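Local coordinates for iron superoxide dismutase (Trypanosoma cruzi, PDB 2GPC), which catalyses the disproportionation of superoxide to dioxygen and hydrogen peroxide at an iron centre, at the interface of chains A and B. Coordinates in Å, arbitrary orientation; residue numbers count along the deposited sequence, not the author numbering. Chains: chain A/B, iron superoxide dismutase.

Contact 1: the interface of chains A and B. Residues chain A 167, 171-172; chain B 26, 30-31.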
loop_
_atom_site.group_PDB
_atom_site.type_symbol
_atom_site.label_atom_id
_atom_site.label_comp_id
_atom_site.label_asym_id
_atom_site.label_seq_id
_atom_site.Cartn_x
_atom_site.Cartn_y
_atom_site.Cartn_z
ATOM N N TYR A 167 0.538 8.855 6.379
ATOM C CA TYR A 167 -0.897 8.974 6.648
ATOM C C TYR A 167 -1.191 9.688 7.970
ATOM O O TYR A 167 -2.205 10.373 8.107
ATOM C CB TYR A 167 -1.608 7.618 6.609
ATOM C CG TYR A 167 -2.967 7.756 5.964
ATOM C CD1 TYR A 167 -3.096 7.779 4.578
ATOM C CD2 TYR A 167 -4.107 7.947 6.736
ATOM C CE1 TYR A 167 -4.320 7.941 3.973
ATOM C CE2 TYR A 167 -5.350 8.114 6.142
ATOM C CZ TYR A 167 -5.449 8.118 4.757
ATOM O OH TYR A 167 -6.660 8.283 4.146
ATOM N N LYS A 171 -2.582 12.349 5.951
ATOM C CA LYS A 171 -3.697 11.512 5.509
ATOM C C LYS A 171 -3.494 11.149 4.030
ATOM O O LYS A 171 -2.433 10.674 3.661
ATOM C CB LYS A 171 -5.043 12.205 5.802
ATOM C CG LYS A 171 -5.329 12.408 7.301
ATOM C CD LYS A 171 -5.632 13.861 7.647
ATOM C CE LYS A 171 -5.902 14.049 9.146
ATOM N NZ LYS A 171 -5.243 15.296 9.647
ATOM N N ASN A 172 -4.497 11.373 3.186
ATOM C CA ASN A 172 -4.437 11.008 1.758
ATOM C C ASN A 172 -3.527 11.882 0.893
ATOM O O ASN A 172 -3.285 11.549 -0.268
ATOM C CB ASN A 172 -5.836 11.089 1.150
ATOM C CG ASN A 172 -6.399 12.499 1.201
ATOM O OD1 ASN A 172 -6.429 13.226 0.193
ATOM N ND2 ASN A 172 -6.826 12.899 2.379
ATOM N N LEU B 26 -12.675 9.991 5.591
ATOM C CA LEU B 26 -11.475 10.113 4.753
ATOM C C LEU B 26 -11.481 9.078 3.629
ATOM O O LEU B 26 -11.220 9.385 2.469
ATOM C CB LEU B 26 -10.208 9.955 5.587
ATOM C CG LEU B 26 -9.846 11.206 6.391
ATOM C CD1 LEU B 26 -8.795 10.856 7.431
ATOM C CD2 LEU B 26 -9.374 12.332 5.465
ATOM N N LYS B 30 -12.219 11.057 0.260
ATOM C CA LYS B 30 -10.926 11.320 -0.348
ATOM C C LYS B 30 -10.534 10.195 -1.311
ATOM O O LYS B 30 -10.351 10.438 -2.501
ATOM C CB LYS B 30 -9.857 11.573 0.718
ATOM C CG LYS B 30 -10.172 12.745 1.675
ATOM C CD LYS B 30 -10.151 14.108 0.968
ATOM C CE LYS B 30 -10.198 15.285 1.955
ATOM N NZ LYS B 30 -11.058 16.416 1.472
ATOM N N HIS B 31 -10.424 8.963 -0.825
ATOM C CA HIS B 31 -9.953 7.876 -1.683
ATOM C C HIS B 31 -11.002 7.414 -2.692
ATOM O O HIS B 31 -10.765 7.466 -3.898
ATOM C CB HIS B 31 -9.454 6.703 -0.839
ATOM C CG HIS B 31 -8.254 7.041 -0.012
ATOM N ND1 HIS B 31 -6.967 6.934 -0.492
ATOM C CD2 HIS B 31 -8.148 7.515 1.253
ATOM C CE1 HIS B 31 -6.117 7.310 0.449
ATOM N NE2 HIS B 31 -6.808 7.665 1.520
#
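At the apolar centre, B:Leu26 sets its CD1 methyl 3.8 Å from CG of A:Lys171, the two side chains meeting at about a right angle, so a methyl branch touches the near part of the lysine chain and not its amine. The other methyl, CD2, turns toward A:Asn172 and stands 4.0 Å from the amide nitrogen ND2, while CB passes alongside the phenol OH of A:Tyr167 at 4.2 Å. Next outward comes the broad contact between A:Asn172 and B:Lys30. A chi1 of 63° swings the asparagine amide back over its own backbone and toward helix 21-45 of chain B. The flat of that amide is laid against the aliphatic chain of B:Lys30: CG of A:Asn172 is 3.6 Å from CB, and ND2 is 3.4 Å from CG of the lysine. B:Lys30 kinks at its second and fourth torsions, its amine leading away. CB of A:Asn172 lies over a face of the B:His31 imidazole, 3.6 Å from NE2. At the polar rim, A:Tyr167 and B:His31 approach from opposite directions, their rings edge to edge and unstacked. They form the side-chain bridge between subunits of the iron/manganese superoxide dismutase dimer; in this family that tyrosine and histidine belong to the funnel leading to the metal. The phenol OH of A:Tyr167 hydrogen-bonds NE2 of B:His31 at 2.7 Å, donor undecided, with a CZ-OH-NE2 angle of about 117°.

Contact 2: the interface of chains A and B. Residues chain A 167, 171; chain B 22, 26, 168.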
loop_
_atom_site.group_PDB
_atom_site.type_symbol
_atom_site.label_atom_id
_atom_site.label_comp_id
_atom_site.label_asym_id
_atom_site.label_seq_id
_atom_site.Cartn_x
_atom_site.Cartn_y
_atom_site.Cartn_z
ATOM N N TYR A 167 0.538 8.855 6.379
ATOM C CA TYR A 167 -0.897 8.974 6.648
ATOM C C TYR A 167 -1.191 9.688 7.970
ATOM O O TYR A 167 -2.205 10.373 8.107
ATOM C CB TYR A 167 -1.608 7.618 6.609
ATOM C CG TYR A 167 -2.967 7.756 5.964
ATOM C CD1 TYR A 167 -3.096 7.779 4.578
ATOM C CD2 TYR A 167 -4.107 7.947 6.736
ATOM C CE1 TYR A 167 -4.320 7.941 3.973
ATOM C CE2 TYR A 167 -5.350 8.114 6.142
ATOM C CZ TYR A 167 -5.449 8.118 4.757
ATOM O OH TYR A 167 -6.660 8.283 4.146
ATOM N N LYS A 171 -2.582 12.349 5.951
ATOM C CA LYS A 171 -3.697 11.512 5.509
ATOM C C LYS A 171 -3.494 11.149 4.030
ATOM O O LYS A 171 -2.433 10.674 3.661
ATOM C CB LYS A 171 -5.043 12.205 5.802
ATOM C CG LYS A 171 -5.329 12.408 7.301
ATOM C CD LYS A 171 -5.632 13.861 7.647
ATOM C CE LYS A 171 -5.902 14.049 9.146
ATOM N NZ LYS A 171 -5.243 15.296 9.647
ATOM N N GLN B 22 -14.264 9.649 11.305
ATOM C CA GLN B 22 -13.107 10.193 10.609
ATOM C C GLN B 22 -12.508 9.172 9.637
ATOM O O GLN B 22 -12.265 9.487 8.489
ATOM C CB GLN B 22 -12.020 10.683 11.580
ATOM C CG GLN B 22 -10.918 11.428 10.834
ATOM C CD GLN B 22 -9.711 11.792 11.671
ATOM O OE1 GLN B 22 -8.875 12.582 11.221
ATOM N NE2 GLN B 22 -9.604 11.227 12.871
ATOM N N LEU B 26 -12.675 9.991 5.591
ATOM C CA LEU B 26 -11.475 10.113 4.753
ATOM C C LEU B 26 -11.481 9.078 3.629
ATOM O O LEU B 26 -11.220 9.385 2.469
ATOM C CB LEU B 26 -10.208 9.955 5.587
ATOM C CG LEU B 26 -9.846 11.206 6.391
ATOM C CD1 LEU B 26 -8.795 10.856 7.431
ATOM C CD2 LEU B 26 -9.374 12.332 5.465
ATOM N N VAL B 168 -6.079 5.374 10.300
ATOM C CA VAL B 168 -6.578 6.404 11.230
ATOM C C VAL B 168 -6.957 5.822 12.594
ATOM O O VAL B 168 -6.580 6.367 13.624
ATOM C CB VAL B 168 -7.775 7.185 10.669
ATOM C CG1 VAL B 168 -8.204 8.295 11.667
ATOM C CG2 VAL B 168 -7.423 7.768 9.298
#
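The ring edge of A:Tyr167 meets the CG2 methyl of B:Val168 in a van der Waals contact. This methyl sits 3.8 Å from CE2 of A:Tyr167, in the plane of the phenol ring and not over its face; CD2 of the ring is a little farther from the same methyl, at 4.2 Å. The valine holds CG2 anti to its carbonyl carbon and CG1 anti to the backbone N (chi1 -177°), which leaves CG2 as the branch that does the touching. One face of the same ring is covered from within chain A: the carbonyl carbon of A:Lys171 lies 3.3 Å above the plane, toward the rim. Ring edge and ring face are thus confined by different chains, which should limit how far the phenol can swing. The B:Leu26 methyl packs on the near end of the lysine chain. The second kind of contact sets a hydrocarbon beside a polar group. B:Gln22, reaching out as a straight chain, crosses A:Lys171 at about a right angle, and its amide oxygen OE1 comes to 3.9 Å from CE of the lysine, a loose approach. Together these contacts pack helix 167-170 of chain A and the loop residue that follows it against helices 21-45 and 167-170 of chain B, holding the edge of the A:Tyr167 ring, which should keep its phenol placed for the bond to the partner's histidine.

Contact 1 and contact 2 are adjoining parts of one surface, with the centres of their C-alpha atoms about 5 Å apart. A:Tyr167, A:Lys171 and B:Leu26 belong to both. Contact 1 adds the polar bridge at the phenol OH; contact 2 packs against another edge of the same ring. Because the dimer is two-fold symmetric, each recurs with the chains exchanged. Each contact joins segments that hold ligands of both metal sites: B:His27 in helix 21-45, and A:His164 in 3-10 helix 163-165, just before helix 167-170. Subunit pairing is therefore probably coupled to the architecture around both irons, as is usual in this family.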